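Alpha,alpha-trehalose-phosphate synthase (UDP-forming) (Burkholderia xenovorans, PDB 5V0T) is a glycosyltransferase of family 20 with the two-domain GT-B architecture, modelled here with uridine-5'-diphosphate and 6-O-phosphono-alpha-D-glucopyranose bound. Local coordinates at residues Asp83-Gly88 with Arg117-Leu122; Glu113-Val118 with Arg180-Ala185; Lys257-Met262 with Leu359-Arg364; Gln301-Ser306 with Phe339-Trp344. All blocks are in the same frame, centred on the assembly; numbering follows the deposited sequence. Where two conformers were deposited one is given.

Following the chain from the N terminus, interaction 1 closes the first loop, bringing helix 79-98 against helix 109-126. Interaction 2 opens on that second helix before interaction 1 has closed, so the two overlap: they share Arg117 and Val118, and interaction 2 carries the connection on to helix 179-186. Both belong to the N-terminal half, built round the large mixed sheet. Interaction 3 then spans a long loop in the C-terminal half, pairing helix 257-266 with helix 356-363 beside the six-stranded parallel sheet. Within that loop falls interaction 4, which joins the start of strand 305-310 to the turn ahead of strand 347-350; its centre lies about 20 Å from that of interaction 3.

Interaction 1 (Asp83-Gly88 with Arg117-Leu122); sequences DQYYRG and RVNAWL. With G6P (6-O-phosphono-alpha-D-glucopyranose), chain J.
Val118 sets its CG1 methyl over the middle of the Tyr85 ring, a CH-pi contact with CG1 3.6 Å from the ring centroid of Tyr85. Val118 holds CG1 anti to its backbone N. An off-staggered chi1 of 147° swings Tyr85 CG toward helix 109-126, and the ring's rotation about CB-CG turns a face to the valine. A beta-branched residue suits the place because its other methyl, CG2, packs against Tyr85 CB at the same time. At the ring edge, Asn119 ND2 lies 3.8 Å from Tyr85 CE1, but its hydrogens serve His142 O and Tyr115 O. Leu122 CD1 comes within 3.9 Å of Tyr85 OH, whose polar partner is Asn17.

Gln84 adds a polar link at the margin. Its chain, extended beyond CG, carries the amide across, and OE1 meets Arg117, where NH2 donates at 2.8 Å with an N-H...O angle of 159°. The oxygen lies in the guanidinium plane, whereas the donor stands above the amide plane; a second bond from NH1 is weak. Arg117, bent at chi3, also forms a salt bridge with Asp81.

Next to Tyr85 on the same helix, Tyr86 turns to the ligand pocket, its OH donating to O2P of 6-O-phosphono-alpha-D-glucopyranose at 2.5 Å. Arg87 NH1 makes a salt bridge with Asp83 OD1.

The two helical segments run at 106° to one another. Strand 70-78 packs beside the crossing, with Leu77 touching both Tyr85 and Val118 and Ile75 touching Leu122.

Interaction 2 (Glu113-Val118 with Arg180-Ala185); sequences EGYWRV and RELVEA
Trp116 reaches across to Ala185 with the far end of its indole, CH2 lying 3.8 Å from Ala185 CB. This is the closest of the apolar contacts. The next joins the rings to Leu182: its CD2 methyl sits 4.1 Å from Tyr115 CE2 and 4.3 Å from Trp116 CZ3, and so touches both aromatic side chains. The chi1 of Trp116, -140°, is well off a staggered value and sets CG of the indole on the side of helix 179-186. Alanine suits position 185 because its single methyl receives a bulky ring close to the helix backbone.

A second kind of contact pairs an aromatic edge with a backbone carbonyl. Trp116 CH2 lies 3.7 Å from Glu181 O, which is near the plane of the indole; the same oxygen accepts the helical hydrogen bond from Ala185 N. The Glu181 side chain contributes only its CB, and its carboxylate leads off to the exposed side.

Polar bonds between the two segments are absent. Tyr115 OH instead bonds to Tyr141 O, which ties the ring to the loop after strand 135-139.

The segments are nearly parallel, 16° apart, but their axes stay 13.1 Å from each other, a separation that long aromatic side chains bridge. Gln148 of helix 146-152 touches both Trp116 and Ala185. With dispersion and shape doing the work between the two helices, the contact depends on ring placement more than on bond direction.

Interaction 3 (Lys257-Met262 with Leu359-Arg364); sequences KPVRTM and LAALFR. With UDP (uridine-5'-diphosphate), chain I.
Leu362 and Val259 carry the contact between two helices of the C-terminal GT-B domain, a Rossmann-like fold with a parallel sheet of strand order 3-2-1-4-5-6. Leu362 CD2 is the atom that touches most of the partner helix. It lies 3.8 Å from Pro258 O and also meets Val259 CG2. One turn on from Pro258, Met262 CB is 4.1 Å from the same Leu362 CD2. Leu362 CG is carried beside its backbone N (chi1 -67°), and from there CD2 reaches the partner helix. Beside it, Val259 CG2 packs 3.7 Å from Ala361 CB; the small alanine lets the valine methyl come near the backbone, 3.6 Å from Ala361 O.

The segments cross at -36°, with axes 9.3 Å apart. Pro258 fits the first turn of helix 257-266, where its missing N-H costs no helical bond.

Outward from this shell, both partners also rest on the sheet: Leu362 packs on Met273 of strand 270-275, and Met262 on Leu308 of strand 305-310. Ala360 touches Ala250 of helix 243-252. On another side of helix 356-363, Leu359 belongs to the nucleotide pocket, where its CD1 approaches N3 of uridine-5'-diphosphate to 3.5 Å.

Interaction 4 (Gln301-Ser306 with Phe339-Trp344); sequences QRNKVS and FAELDW. With EDO (1,2-ethanediol), chain K.
Trp344 lies against Asn303 from its first side-chain atom onward: CB of Trp344 is 3.2 Å from Asn303 OD1. CG follows anti to the backbone N (chi1 -177°), and OD1 remains close to it, the amide and indole planes being only moderately inclined. Over the five-membered ring stands Asn303 CA, a CH-pi contact 3.7 Å from the centroid of Trp344. CD1 lies by Ser306 OG. NE1 then donates to Val305 O at 2.8 Å, and weakly to Ser306 OG at 3.1 Å, so one N-H is divided between two acceptors. Ser306 OG also bonds to Thr345 O and to a 1,2-ethanediol molecule.

CE2 and CZ2 border Val305 O. CE3, CZ3 and CH2 all set one face against Asn303 N, 3.3 Å from Trp344 CH2, which also nears Arg302 CA. The broad indole thus packs flat beside the backbone where Asn303 takes a left-handed conformation (phi 63°), one that asparagine tolerates well. Trp344 closes a type I beta turn beginning at Glu341, in the beta-alpha-beta unit of strand 305-310, helix 319-339 and strand 347-350.

On the turn, Asp343 OD1 accepts from Asn303 ND2 at 3.2 Å (162° at the hydrogen), on its syn side. Further back, at the end of the helix, the Phe339 ring comes edge-on to one face of the Arg302 guanidinium, its CE1 offset toward the rim and 3.8 Å from Arg302 NE, while NE itself donates to Leu295 O of helix 284-297.

Interaction 1 (Asp83-Gly88 with Arg117-Leu122)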
# COMPACT_ATOMS: atom_id res chain seq x y z
N ASP A 83 14.09 15.72 6.12
CA ASP A 83 15.02 15.39 5.04
C ASP A 83 15.77 14.09 5.32
O ASP A 83 15.97 13.28 4.41
CB ASP A 83 16.01 16.54 4.82
CG ASP A 83 15.39 17.70 4.06
OD1 ASP A 83 14.42 17.49 3.31
OD2 ASP A 83 15.89 18.84 4.22
N GLN A 84 16.19 13.86 6.57
CA GLN A 84 17.04 12.71 6.84
C GLN A 84 16.23 11.44 7.05
O GLN A 84 16.58 10.37 6.53
CB GLN A 84 17.92 12.96 8.08
CG GLN A 84 18.94 14.06 7.89
CD GLN A 84 19.67 14.43 9.18
OE1 GLN A 84 19.52 13.79 10.22
NE2 GLN A 84 20.46 15.49 9.11
N TYR A 85 15.15 11.54 7.81
CA TYR A 85 14.38 10.38 8.23
C TYR A 85 13.37 9.95 7.17
O TYR A 85 13.25 8.75 6.87
CB TYR A 85 13.69 10.70 9.56
CG TYR A 85 12.34 10.08 9.83
CD1 TYR A 85 12.24 8.82 10.41
CD2 TYR A 85 11.16 10.79 9.58
CE1 TYR A 85 11.01 8.25 10.70
CE2 TYR A 85 9.91 10.23 9.87
CZ TYR A 85 9.86 8.96 10.44
OH TYR A 85 8.66 8.38 10.74
N TYR A 86 12.66 10.90 6.59
CA TYR A 86 11.56 10.57 5.68
C TYR A 86 11.99 10.60 4.22
O TYR A 86 11.95 9.57 3.54
CB TYR A 86 10.39 11.52 5.95
CG TYR A 86 9.23 11.41 4.97
CD1 TYR A 86 8.23 10.46 5.15
CD2 TYR A 86 9.12 12.28 3.89
CE1 TYR A 86 7.15 10.37 4.26
CE2 TYR A 86 8.06 12.20 3.00
CZ TYR A 86 7.07 11.25 3.19
OH TYR A 86 6.02 11.19 2.30
N ARG A 87 12.41 11.77 3.71
CA ARG A 87 12.91 11.83 2.34
C ARG A 87 14.19 11.01 2.18
O ARG A 87 14.44 10.48 1.09
CB ARG A 87 13.18 13.27 1.92
CG ARG A 87 11.94 14.10 1.63
CD ARG A 87 12.31 15.51 1.15
NE ARG A 87 12.97 15.51 -0.15
CZ ARG A 87 14.23 15.86 -0.34
NH1 ARG A 87 14.97 16.26 0.69
NH2 ARG A 87 14.76 15.83 -1.56
N GLY A 88 15.00 10.92 3.23
CA GLY A 88 16.29 10.28 3.16
C GLY A 88 16.19 8.78 3.32
O GLY A 88 15.92 8.06 2.35
N ARG A 117 17.71 8.71 14.92
CA ARG A 117 17.46 9.76 15.90
C ARG A 117 16.00 10.17 15.93
O ARG A 117 15.43 10.39 17.01
CB ARG A 117 18.36 10.97 15.59
CG ARG A 117 18.20 12.15 16.54
CD ARG A 117 18.96 13.40 16.07
NE ARG A 117 18.34 13.97 14.88
CZ ARG A 117 18.88 13.95 13.67
NH1 ARG A 117 20.08 13.41 13.49
NH2 ARG A 117 18.23 14.48 12.64
N VAL A 118 15.36 10.29 14.76
CA VAL A 118 13.96 10.71 14.73
C VAL A 118 13.06 9.65 15.35
O VAL A 118 12.11 9.97 16.08
CB VAL A 118 13.54 11.05 13.28
CG1 VAL A 118 12.02 11.23 13.16
CG2 VAL A 118 14.28 12.30 12.84
N ASN A 119 13.35 8.37 15.11
CA ASN A 119 12.62 7.31 15.80
C ASN A 119 12.70 7.46 17.31
O ASN A 119 11.69 7.31 18.01
CB ASN A 119 13.15 5.94 15.37
CG ASN A 119 12.35 5.33 14.26
OD1 ASN A 119 11.44 4.53 14.51
ND2 ASN A 119 12.66 5.70 13.02
N ALA A 120 13.88 7.76 17.83
CA ALA A 120 14.01 7.92 19.27
C ALA A 120 13.25 9.16 19.76
O ALA A 120 12.63 9.14 20.83
CB ALA A 120 15.49 7.98 19.66
N TRP A 121 13.31 10.25 18.99
CA TRP A 121 12.61 11.48 19.37
C TRP A 121 11.09 11.28 19.36
O TRP A 121 10.39 11.74 20.27
CB TRP A 121 13.01 12.61 18.42
CG TRP A 121 12.24 13.89 18.63
CD1 TRP A 121 12.43 14.80 19.62
CD2 TRP A 121 11.19 14.40 17.80
NE1 TRP A 121 11.55 15.85 19.48
CE2 TRP A 121 10.77 15.63 18.37
CE3 TRP A 121 10.55 13.94 16.64
CZ2 TRP A 121 9.74 16.40 17.82
CZ3 TRP A 121 9.54 14.71 16.09
CH2 TRP A 121 9.14 15.93 16.68
N LEU A 122 10.58 10.59 18.34
CA LEU A 122 9.15 10.29 18.28
C LEU A 122 8.74 9.38 19.42
O LEU A 122 7.68 9.58 20.03
CB LEU A 122 8.82 9.64 16.93
CG LEU A 122 8.71 10.52 15.68
CD1 LEU A 122 8.53 9.64 14.44
CD2 LEU A 122 7.55 11.51 15.79
C1 G6P J . 2.30 3.33 1.20
C2 G6P J . 3.09 3.15 2.48
C3 G6P J . 2.52 4.02 3.60
C4 G6P J . 2.48 5.48 3.12
C5 G6P J . 1.68 5.56 1.81
C6 G6P J . 1.58 7.01 1.34
O1 G6P J . 0.97 2.91 1.48
O2 G6P J . 3.09 1.76 2.86
O3 G6P J . 3.40 3.92 4.74
O4 G6P J . 1.83 6.30 4.11
O5 G6P J . 2.29 4.72 0.82
O6 G6P J . 2.90 7.58 1.21
P G6P J . 3.27 8.91 2.04
O1P G6P J . 2.52 10.04 1.37
O2P G6P J . 4.77 9.00 1.94
O3P G6P J . 2.77 8.65 3.44

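Interaction 2 (Glu113-Val118 with Arg180-Ala185)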
# COMPACT_ATOMS: atom_id res chain seq x y z
N GLU A 113 21.60 7.89 10.35
CA GLU A 113 21.69 8.32 11.75
C GLU A 113 20.49 9.18 12.14
O GLU A 113 19.96 9.05 13.24
CB GLU A 113 22.98 9.08 12.00
CG GLU A 113 24.21 8.22 11.99
CD GLU A 113 25.48 9.05 12.05
OE1 GLU A 113 26.55 8.50 11.70
OE2 GLU A 113 25.40 10.24 12.43
N GLY A 114 20.08 10.09 11.26
CA GLY A 114 18.90 10.91 11.55
C GLY A 114 17.62 10.09 11.61
O GLY A 114 16.76 10.33 12.46
N TYR A 115 17.48 9.11 10.71
CA TYR A 115 16.40 8.14 10.79
C TYR A 115 16.32 7.51 12.17
O TYR A 115 15.25 7.42 12.78
CB TYR A 115 16.62 7.08 9.71
CG TYR A 115 15.72 5.86 9.73
CD1 TYR A 115 14.49 5.88 9.09
CD2 TYR A 115 16.13 4.67 10.34
CE1 TYR A 115 13.67 4.74 9.05
CE2 TYR A 115 15.32 3.53 10.31
CZ TYR A 115 14.09 3.58 9.67
OH TYR A 115 13.28 2.46 9.62
N TRP A 116 17.47 7.04 12.67
CA TRP A 116 17.52 6.45 14.01
C TRP A 116 17.18 7.49 15.07
O TRP A 116 16.47 7.19 16.04
CB TRP A 116 18.92 5.88 14.27
CG TRP A 116 18.88 4.58 15.00
CD1 TRP A 116 19.05 4.38 16.35
CD2 TRP A 116 18.60 3.31 14.43
NE1 TRP A 116 18.91 3.03 16.63
CE2 TRP A 116 18.63 2.36 15.48
CE3 TRP A 116 18.33 2.87 13.13
CZ2 TRP A 116 18.42 1.00 15.26
CZ3 TRP A 116 18.12 1.53 12.91
CH2 TRP A 116 18.17 0.61 13.97
N ARG A 117 17.71 8.71 14.92
CA ARG A 117 17.46 9.76 15.90
C ARG A 117 16.00 10.17 15.93
O ARG A 117 15.43 10.39 17.01
CB ARG A 117 18.36 10.97 15.59
CG ARG A 117 18.20 12.15 16.54
CD ARG A 117 18.96 13.40 16.07
NE ARG A 117 18.34 13.97 14.88
CZ ARG A 117 18.88 13.95 13.67
NH1 ARG A 117 20.08 13.41 13.49
NH2 ARG A 117 18.23 14.48 12.64
N VAL A 118 15.36 10.29 14.76
CA VAL A 118 13.96 10.71 14.73
C VAL A 118 13.06 9.65 15.35
O VAL A 118 12.11 9.97 16.08
CB VAL A 118 13.54 11.05 13.28
CG1 VAL A 118 12.02 11.23 13.16
CG2 VAL A 118 14.28 12.30 12.84
N ARG A 180 21.70 -5.32 8.97
CA ARG A 180 21.77 -6.07 10.22
C ARG A 180 21.20 -5.28 11.38
O ARG A 180 20.50 -5.83 12.24
CB ARG A 180 23.22 -6.49 10.51
CG ARG A 180 23.39 -7.27 11.81
CD ARG A 180 24.82 -7.75 12.00
NE ARG A 180 25.00 -8.46 13.26
CZ ARG A 180 24.90 -9.78 13.40
NH1 ARG A 180 25.08 -10.34 14.60
NH2 ARG A 180 24.60 -10.55 12.36
N GLU A 181 21.49 -3.97 11.44
CA GLU A 181 20.94 -3.13 12.50
C GLU A 181 19.43 -3.02 12.38
O GLU A 181 18.72 -2.98 13.39
CB GLU A 181 21.58 -1.73 12.45
CG GLU A 181 23.05 -1.67 12.88
CD GLU A 181 24.02 -2.33 11.89
OE1 GLU A 181 23.71 -2.46 10.68
OE2 GLU A 181 25.12 -2.73 12.34
N LEU A 182 18.92 -2.96 11.15
CA LEU A 182 17.48 -2.91 10.94
C LEU A 182 16.81 -4.19 11.43
O LEU A 182 15.80 -4.15 12.14
CB LEU A 182 17.16 -2.69 9.45
CG LEU A 182 17.42 -1.28 8.91
CD1 LEU A 182 17.35 -1.28 7.38
CD2 LEU A 182 16.40 -0.32 9.49
N VAL A 183 17.35 -5.35 11.04
CA VAL A 183 16.69 -6.59 11.43
C VAL A 183 16.82 -6.82 12.93
O VAL A 183 15.89 -7.32 13.58
CB VAL A 183 17.23 -7.78 10.62
CG1 VAL A 183 16.60 -9.08 11.12
CG2 VAL A 183 16.93 -7.59 9.13
N GLU A 184 17.96 -6.47 13.52
CA GLU A 184 18.07 -6.59 14.97
C GLU A 184 17.04 -5.72 15.67
O GLU A 184 16.39 -6.15 16.63
CB GLU A 184 19.49 -6.23 15.42
CG GLU A 184 19.64 -6.28 16.93
CD GLU A 184 21.07 -6.10 17.39
OE1 GLU A 184 21.38 -6.52 18.53
OE2 GLU A 184 21.88 -5.55 16.63
N ALA A 185 16.85 -4.49 15.18
CA ALA A 185 15.83 -3.61 15.75
C ALA A 185 14.43 -4.23 15.63
O ALA A 185 13.62 -4.12 16.56
CB ALA A 185 15.87 -2.24 15.05

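Interaction 3 (Lys257-Met262 with Leu359-Arg364)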
# COMPACT_ATOMS: atom_id res chain seq x y z
N LYS A 257 -22.44 13.07 -10.28
CA LYS A 257 -21.86 13.81 -11.40
C LYS A 257 -20.62 13.14 -11.99
O LYS A 257 -20.54 13.06 -13.23
CB LYS A 257 -21.56 15.25 -10.96
N PRO A 258 -19.64 12.67 -11.21
CA PRO A 258 -18.48 12.01 -11.85
C PRO A 258 -18.87 10.82 -12.71
O PRO A 258 -18.34 10.68 -13.83
CB PRO A 258 -17.62 11.59 -10.65
CG PRO A 258 -18.03 12.55 -9.54
CD PRO A 258 -19.49 12.73 -9.74
N VAL A 259 -19.77 9.96 -12.24
CA VAL A 259 -20.17 8.82 -13.05
C VAL A 259 -20.95 9.28 -14.28
O VAL A 259 -20.71 8.80 -15.40
CB VAL A 259 -20.98 7.82 -12.20
CG1 VAL A 259 -21.68 6.79 -13.09
CG2 VAL A 259 -20.07 7.13 -11.18
N ARG A 260 -21.84 10.25 -14.10
CA ARG A 260 -22.64 10.73 -15.23
C ARG A 260 -21.77 11.39 -16.29
O ARG A 260 -21.97 11.16 -17.49
CB ARG A 260 -23.73 11.71 -14.74
CG ARG A 260 -24.91 11.03 -14.04
CD ARG A 260 -26.06 12.00 -13.75
NE ARG A 260 -25.72 13.01 -12.75
CZ ARG A 260 -25.26 14.23 -13.02
NH1 ARG A 260 -25.10 14.61 -14.28
NH2 ARG A 260 -24.98 15.07 -12.03
N THR A 261 -20.78 12.19 -15.89
CA THR A 261 -19.94 12.83 -16.90
C THR A 261 -18.98 11.83 -17.53
O THR A 261 -18.69 11.92 -18.73
CB THR A 261 -19.18 14.03 -16.32
OG1 THR A 261 -18.16 13.59 -15.42
CG2 THR A 261 -20.14 14.97 -15.59
N MET A 262 -18.47 10.87 -16.75
CA MET A 262 -17.65 9.80 -17.31
C MET A 262 -18.40 9.02 -18.39
O MET A 262 -17.88 8.76 -19.48
CB MET A 262 -17.18 8.85 -16.21
CG MET A 262 -16.08 7.87 -16.63
SD MET A 262 -14.46 8.67 -16.80
CE MET A 262 -14.26 8.68 -18.58
N LEU A 359 -13.87 7.47 -6.32
CA LEU A 359 -13.17 6.37 -6.99
C LEU A 359 -14.01 5.09 -6.96
O LEU A 359 -14.04 4.33 -7.95
CB LEU A 359 -11.81 6.12 -6.34
CG LEU A 359 -10.75 7.21 -6.44
CD1 LEU A 359 -9.51 6.80 -5.67
CD2 LEU A 359 -10.41 7.51 -7.90
N ALA A 360 -14.66 4.81 -5.84
CA ALA A 360 -15.51 3.63 -5.74
C ALA A 360 -16.65 3.69 -6.75
O ALA A 360 -16.94 2.69 -7.41
CB ALA A 360 -16.06 3.50 -4.31
N ALA A 361 -17.31 4.85 -6.87
CA ALA A 361 -18.39 4.99 -7.84
C ALA A 361 -17.88 4.75 -9.26
O ALA A 361 -18.56 4.09 -10.06
CB ALA A 361 -19.03 6.38 -7.73
N LEU A 362 -16.69 5.27 -9.58
CA LEU A 362 -16.12 5.10 -10.92
C LEU A 362 -15.67 3.66 -11.16
O LEU A 362 -15.84 3.13 -12.27
CB LEU A 362 -14.95 6.06 -11.13
CG LEU A 362 -15.34 7.55 -11.16
CD1 LEU A 362 -14.10 8.42 -11.18
CD2 LEU A 362 -16.21 7.83 -12.37
N PHE A 363 -15.09 3.02 -10.15
CA PHE A 363 -14.70 1.61 -10.28
C PHE A 363 -15.87 0.77 -10.80
O PHE A 363 -15.69 -0.11 -11.65
CB PHE A 363 -14.23 1.05 -8.93
CG PHE A 363 -12.82 1.45 -8.53
CD1 PHE A 363 -11.85 1.74 -9.47
CD2 PHE A 363 -12.47 1.49 -7.18
CE1 PHE A 363 -10.55 2.08 -9.07
CE2 PHE A 363 -11.18 1.83 -6.76
CZ PHE A 363 -10.22 2.13 -7.71
N ARG A 364 -17.07 1.04 -10.29
CA ARG A 364 -18.26 0.28 -10.65
C ARG A 364 -18.64 0.44 -12.13
O ARG A 364 -19.34 -0.42 -12.67
CB ARG A 364 -19.44 0.70 -9.74
CG ARG A 364 -20.73 -0.15 -9.81
CD ARG A 364 -21.67 0.29 -8.68
NE ARG A 364 -22.90 -0.50 -8.55
CZ ARG A 364 -23.06 -1.51 -7.68
NH1 ARG A 364 -22.05 -1.88 -6.88
NH2 ARG A 364 -24.21 -2.16 -7.63
N1 UDP I . -6.73 6.62 -2.94
C2 UDP I . -7.52 7.73 -2.66
N3 UDP I . -7.45 8.74 -3.58
C4 UDP I . -6.70 8.75 -4.73
C5 UDP I . -5.91 7.57 -4.95
C6 UDP I . -5.96 6.56 -4.07
O2 UDP I . -8.22 7.81 -1.66
O4 UDP I . -6.75 9.75 -5.47
C1' UDP I . -6.78 5.51 -1.99
C2' UDP I . -7.29 4.20 -2.60
O2' UDP I . -8.71 4.18 -2.56
C3' UDP I . -6.65 3.17 -1.66
C4' UDP I . -5.30 3.82 -1.32
O4' UDP I . -5.46 5.24 -1.56
O3' UDP I . -7.40 2.97 -0.47
C5' UDP I . -4.12 3.31 -2.09
O5' UDP I . -3.67 2.10 -1.44
PA UDP I . -2.90 0.97 -2.24
O1A UDP I . -3.59 0.66 -3.55
O2A UDP I . -2.72 -0.17 -1.31
O3A UDP I . -1.50 1.61 -2.62
PB UDP I . -0.47 2.57 -1.89
O1B UDP I . -0.62 2.22 -0.41
O2B UDP I . 0.89 2.07 -2.41
O3B UDP I . -0.74 4.00 -2.20

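Interaction 4 (Gln301-Ser306 with Phe339-Trp344)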
# COMPACT_ATOMS: atom_id res chain seq x y z
N GLN A 301 -10.31 -2.63 -31.29
CA GLN A 301 -10.36 -1.92 -30.01
C GLN A 301 -10.21 -0.41 -30.17
O GLN A 301 -10.58 0.34 -29.25
CB GLN A 301 -9.28 -2.43 -29.05
CG GLN A 301 -9.52 -3.83 -28.49
CD GLN A 301 -10.77 -3.94 -27.62
OE1 GLN A 301 -11.31 -2.93 -27.16
NE2 GLN A 301 -11.23 -5.16 -27.40
N ARG A 302 -9.67 0.06 -31.29
CA ARG A 302 -9.43 1.49 -31.47
C ARG A 302 -10.76 2.23 -31.52
O ARG A 302 -11.72 1.78 -32.15
CB ARG A 302 -8.61 1.74 -32.73
CG ARG A 302 -7.19 1.13 -32.63
CD ARG A 302 -6.48 1.18 -33.97
NE ARG A 302 -5.35 0.26 -33.99
CZ ARG A 302 -4.57 0.04 -35.04
NH1 ARG A 302 -4.80 0.68 -36.18
NH2 ARG A 302 -3.57 -0.83 -34.96
N ASN A 303 -10.83 3.36 -30.81
CA ASN A 303 -12.02 4.18 -30.64
C ASN A 303 -13.16 3.44 -29.94
O ASN A 303 -14.28 3.95 -29.88
CB ASN A 303 -12.51 4.76 -31.99
CG ASN A 303 -12.98 6.21 -31.88
OD1 ASN A 303 -13.33 6.67 -30.79
ND2 ASN A 303 -12.98 6.93 -33.00
N LYS A 304 -12.89 2.25 -29.38
CA LYS A 304 -13.91 1.50 -28.65
C LYS A 304 -13.58 1.31 -27.18
O LYS A 304 -14.36 0.67 -26.46
CB LYS A 304 -14.13 0.12 -29.31
CG LYS A 304 -14.49 0.21 -30.78
CD LYS A 304 -15.61 1.21 -31.00
CE LYS A 304 -16.20 1.11 -32.41
NZ LYS A 304 -17.11 -0.05 -32.56
N VAL A 305 -12.45 1.83 -26.71
CA VAL A 305 -12.06 1.71 -25.31
C VAL A 305 -11.19 2.91 -24.99
O VAL A 305 -10.51 3.46 -25.86
CB VAL A 305 -11.32 0.37 -25.05
CG1 VAL A 305 -10.07 0.25 -25.92
CG2 VAL A 305 -10.95 0.20 -23.56
N SER A 306 -11.24 3.35 -23.73
CA SER A 306 -10.32 4.36 -23.22
C SER A 306 -9.79 3.90 -21.87
O SER A 306 -10.43 3.13 -21.16
CB SER A 306 -10.99 5.73 -23.08
OG SER A 306 -11.04 6.39 -24.33
N PHE A 339 -2.42 7.01 -31.69
CA PHE A 339 -3.71 6.35 -31.88
C PHE A 339 -4.92 7.26 -31.77
O PHE A 339 -6.02 6.84 -32.16
CB PHE A 339 -3.85 5.19 -30.88
CG PHE A 339 -2.93 4.04 -31.19
CD1 PHE A 339 -3.27 3.13 -32.19
CD2 PHE A 339 -1.73 3.88 -30.53
CE1 PHE A 339 -2.43 2.09 -32.51
CE2 PHE A 339 -0.88 2.82 -30.84
CZ PHE A 339 -1.24 1.92 -31.83
N ALA A 340 -4.77 8.49 -31.28
CA ALA A 340 -5.92 9.38 -31.13
C ALA A 340 -6.61 9.68 -32.46
O ALA A 340 -6.02 9.61 -33.54
CB ALA A 340 -5.48 10.70 -30.48
N GLU A 341 -7.90 10.00 -32.36
CA GLU A 341 -8.69 10.52 -33.45
C GLU A 341 -9.31 11.82 -32.96
O GLU A 341 -9.22 12.15 -31.77
CB GLU A 341 -9.76 9.51 -33.90
CG GLU A 341 -9.18 8.14 -34.25
CD GLU A 341 -8.49 8.11 -35.61
OE1 GLU A 341 -7.94 7.05 -35.98
OE2 GLU A 341 -8.49 9.14 -36.32
N LEU A 342 -9.93 12.57 -33.87
CA LEU A 342 -10.54 13.85 -33.49
C LEU A 342 -11.53 13.70 -32.34
O LEU A 342 -11.75 14.66 -31.60
CB LEU A 342 -11.26 14.48 -34.68
CG LEU A 342 -10.40 14.87 -35.89
CD1 LEU A 342 -11.28 15.39 -36.98
CD2 LEU A 342 -9.37 15.93 -35.48
N ASP A 343 -12.12 12.52 -32.17
CA ASP A 343 -13.10 12.31 -31.11
C ASP A 343 -12.67 11.26 -30.10
O ASP A 343 -13.51 10.74 -29.36
CB ASP A 343 -14.46 11.93 -31.71
CG ASP A 343 -14.42 10.58 -32.44
OD1 ASP A 343 -13.31 10.05 -32.68
OD2 ASP A 343 -15.49 10.06 -32.77
N TRP A 344 -11.38 10.92 -30.04
CA TRP A 344 -10.95 9.83 -29.17
C TRP A 344 -9.58 10.15 -28.60
O TRP A 344 -8.62 10.33 -29.35
CB TRP A 344 -10.88 8.50 -29.94
CG TRP A 344 -10.49 7.33 -29.07
CD1 TRP A 344 -10.96 7.04 -27.81
CD2 TRP A 344 -9.54 6.31 -29.38
NE1 TRP A 344 -10.37 5.89 -27.34
CE2 TRP A 344 -9.49 5.42 -28.28
CE3 TRP A 344 -8.74 6.04 -30.49
CZ2 TRP A 344 -8.67 4.30 -28.26
CZ3 TRP A 344 -7.92 4.92 -30.47
CH2 TRP A 344 -7.90 4.06 -29.37
C1 EDO K . -13.04 9.24 -24.04
O1 EDO K . -13.43 8.05 -24.75
C2 EDO K . -11.80 9.82 -24.72
O2 EDO K . -12.17 10.48 -25.94